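Local atomic coordinates of acetyl xylan esterase (PDB entry 5BN1), a protein that removes acetyl groups from the xylose units of xylan and xylo-oligosaccharides as a serine esterase of the GDSL family, working as a ring-shaped octamer. Residues A206-E210 and I211-I215. The protein carries 1 engineered substitution. Sequence-based numbering, arbitrary orientation.
Sequences AFLRE and IGFEI. Engineered in segment 211-215: Ile215 (natural residue Trp).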
ATOM      1  N   ALA A 206      28.091 -25.684  -7.887  1.00 14.97           N
ATOM      2  CA  ALA A 206      28.416 -26.951  -7.121  1.00 14.31           C
ATOM      3  C   ALA A 206      27.382 -27.977  -7.322  1.00 14.18           C
ATOM      4  O   ALA A 206      27.761 -29.222  -7.480  1.00 15.82           O
ATOM      5  CB  ALA A 206      28.606 -26.591  -5.671  1.00 15.41           C
ATOM      6  N   PHE A 207      26.111 -27.670  -7.338  1.00 12.79           N
ATOM      7  CA  PHE A 207      25.021 -28.598  -7.613  1.00 13.51           C
ATOM      8  C   PHE A 207      25.220 -29.219  -8.990  1.00 15.92           C
ATOM      9  O   PHE A 207      25.150 -30.471  -9.154  1.00 16.52           O
ATOM     10  CB  PHE A 207      23.700 -27.979  -7.417  1.00 15.18           C
ATOM     11  CG  PHE A 207      22.583 -28.913  -7.672  1.00 14.96           C
ATOM     12  CD1 PHE A 207      22.062 -29.102  -8.944  1.00 15.26           C
ATOM     13  CD2 PHE A 207      22.034 -29.638  -6.607  1.00 13.91           C
ATOM     14  CE1 PHE A 207      21.041 -29.997  -9.166  1.00 15.89           C
ATOM     15  CE2 PHE A 207      21.006 -30.524  -6.834  1.00 16.77           C
ATOM     16  CZ  PHE A 207      20.507 -30.691  -8.117  1.00 17.09           C
ATOM     17  N   LEU A 208      25.359 -28.339  -9.992  1.00 14.38           N
ATOM     18  CA  LEU A 208      25.470 -28.816 -11.344  1.00 15.63           C
ATOM     19  C   LEU A 208      26.628 -29.770 -11.550  1.00 16.87           C
ATOM     20  O   LEU A 208      26.467 -30.817 -12.276  1.00 18.31           O
ATOM     21  CB  LEU A 208      25.530 -27.602 -12.311  1.00 14.69           C
ATOM     22  CG  LEU A 208      24.217 -26.843 -12.487  1.00 15.40           C
ATOM     23  CD1 LEU A 208      24.414 -25.494 -13.115  1.00 15.63           C
ATOM     24  CD2 LEU A 208      23.157 -27.617 -13.268  1.00 17.57           C
ATOM     25  N   ARG A 209      27.746 -29.489 -10.945  1.00 16.02           N
ATOM     26  CA  ARG A 209      28.943 -30.318 -11.063  1.00 16.85           C
ATOM     27  C   ARG A 209      28.575 -31.737 -10.624  1.00 20.56           C
ATOM     28  O   ARG A 209      28.871 -32.758 -11.290  1.00 18.63           O
ATOM     29  CB  ARG A 209      30.050 -29.728 -10.297  1.00 20.04           C
ATOM     30  CG  ARG A 209      31.311 -30.608 -10.342  1.00 22.55           C
ATOM     31  CD  ARG A 209      32.274 -30.152  -9.303  1.00 25.17           C
ATOM     32  NE  ARG A 209      33.643 -30.568  -9.429  1.00 35.75           N
ATOM     33  CZ  ARG A 209      34.574 -30.376  -8.480  1.00 52.24           C
ATOM     34  NH1 ARG A 209      34.272 -29.751  -7.311  1.00 47.68           N
ATOM     35  NH2 ARG A 209      35.833 -30.790  -8.697  1.00 58.32           N
ATOM     36  N   GLU A 210      27.882 -31.852  -9.486  1.00 16.17           N
ATOM     37  CA  GLU A 210      27.582 -33.187  -8.926  1.00 18.95           C
ATOM     38  C   GLU A 210      26.574 -33.964  -9.762  1.00 21.57           C
ATOM     39  O   GLU A 210      26.647 -35.244  -9.782  1.00 21.67           O
ATOM     40  CB  GLU A 210      27.089 -33.047  -7.500  1.00 18.80           C
ATOM     41  CG  GLU A 210      26.776 -34.377  -6.804  1.00 21.35           C
ATOM     42  CD  GLU A 210      27.994 -35.259  -6.545  1.00 22.03           C
ATOM     43  OE1 GLU A 210      29.186 -34.890  -6.834  1.00 21.08           O
ATOM     44  OE2 GLU A 210      27.681 -36.392  -5.948  1.00 21.78           O
ATOM     45  N   ILE A 211      25.714 -33.290 -10.538  1.00 18.70           N
ATOM     46  CA  ILE A 211      24.800 -33.985 -11.428  1.00 18.73           C
ATOM     47  C   ILE A 211      25.355 -34.188 -12.848  1.00 21.09           C
ATOM     48  O   ILE A 211      24.564 -34.707 -13.664  1.00 23.49           O
ATOM     49  CB  ILE A 211      23.384 -33.454 -11.470  1.00 21.19           C
ATOM     50  CG1 ILE A 211      23.320 -31.977 -12.007  1.00 19.54           C
ATOM     51  CG2 ILE A 211      22.684 -33.552 -10.077  1.00 22.70           C
ATOM     52  CD1 ILE A 211      21.950 -31.616 -12.412  1.00 21.65           C
ATOM     53  N   GLY A 212      26.557 -33.755 -13.113  1.00 20.52           N
ATOM     54  CA  GLY A 212      27.396 -34.042 -14.280  1.00 23.89           C
ATOM     55  C   GLY A 212      27.497 -32.883 -15.243  1.00 25.19           C
ATOM     56  O   GLY A 212      28.001 -33.084 -16.374  1.00 25.72           O
ATOM     57  N   PHE A 213      27.161 -31.658 -14.844  1.00 22.17           N
ATOM     58  CA  PHE A 213      27.444 -30.475 -15.700  1.00 20.13           C
ATOM     59  C   PHE A 213      28.480 -29.631 -14.956  1.00 23.18           C
ATOM     60  O   PHE A 213      28.125 -28.853 -14.034  1.00 23.05           O
ATOM     61  CB  PHE A 213      26.204 -29.707 -15.875  1.00 20.16           C
ATOM     62  CG  PHE A 213      26.297 -28.390 -16.667  1.00 22.56           C
ATOM     63  CD1 PHE A 213      27.459 -28.061 -17.362  1.00 26.90           C
ATOM     64  CD2 PHE A 213      25.201 -27.487 -16.654  1.00 26.82           C
ATOM     65  CE1 PHE A 213      27.548 -26.825 -18.049  1.00 27.38           C
ATOM     66  CE2 PHE A 213      25.288 -26.272 -17.367  1.00 24.37           C
ATOM     67  CZ  PHE A 213      26.472 -25.974 -18.014  1.00 26.81           C
ATOM     68  N   GLU A 214      29.681 -29.672 -15.420  1.00 23.41           N
ATOM     69  CA  GLU A 214      30.751 -29.018 -14.711  1.00 28.63           C
ATOM     70  C   GLU A 214      31.108 -27.726 -15.456  1.00 31.59           C
ATOM     71  O   GLU A 214      31.406 -27.746 -16.636  1.00 32.99           O
ATOM     72  CB  GLU A 214      31.983 -29.971 -14.556  1.00 34.37           C
ATOM     73  CG  GLU A 214      32.993 -29.391 -13.581  1.00 42.35           C
ATOM     74  CD  GLU A 214      34.151 -30.324 -13.249  1.00 62.93           C
ATOM     75  OE1 GLU A 214      34.497 -31.127 -14.149  1.00 67.12           O
ATOM     76  OE2 GLU A 214      34.717 -30.237 -12.111  1.00 63.76           O
ATOM     77  N   ILE A 215      30.945 -26.583 -14.810  1.00 28.22           N
ATOM     78  CA  ILE A 215      31.349 -25.284 -15.381  1.00 27.64           C
ATOM     79  C   ILE A 215      32.774 -25.017 -14.878  1.00 29.12           C
ATOM     80  O   ILE A 215      33.065 -24.989 -13.654  1.00 26.26           O
ATOM     81  CB  ILE A 215      30.380 -24.217 -14.903  1.00 23.31           C
ATOM     82  CG1 ILE A 215      29.013 -24.575 -15.398  1.00 23.03           C
ATOM     83  CG2 ILE A 215      30.982 -22.806 -15.114  1.00 24.54           C
ATOM     84  CD1 ILE A 215      27.901 -23.697 -14.877  1.00 26.33           C
TER
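Arg209 and Glu214 both hold CG trans to the backbone N (chi1 177° and -169°) and continue as extended chains, running side by side until Arg209 NE meets Glu214 OE2 at 2.9 Å in a salt bridge. The fit is imperfect: the carboxylate oxygen is tilted from the guanidinium plane and is itself met from above the carboxylate plane. Replacing Glu214 with an alanine would probably leave the Arg209 guanidinium without this counter-charge and freer to swing. Between the two bridge partners the chain leaves the helix through a Schellman motif, with Gly212 at positive phi. Phe213 N donates to Leu208 O at 2.8 Å, and Gly212 N to Arg209 O at 3.1 Å. On the buried side, the Phe213 ring lies alongside Leu208, its CD2 4.0 Å from Leu208 CD2, while Ile211 CD1 packs obliquely on Phe207 CE1 at 3.7 Å. The motif thus ends helix 197-211 and sends the chain back along it. Leu208 and Phe213 rest on helix 37-48, Phe207 reaches strand 130-134, and Glu210 OE2 accepts a hydrogen bond from Phe169 N in strand 168-170; Phe213 and the engineered Ile215 also pack against a second subunit.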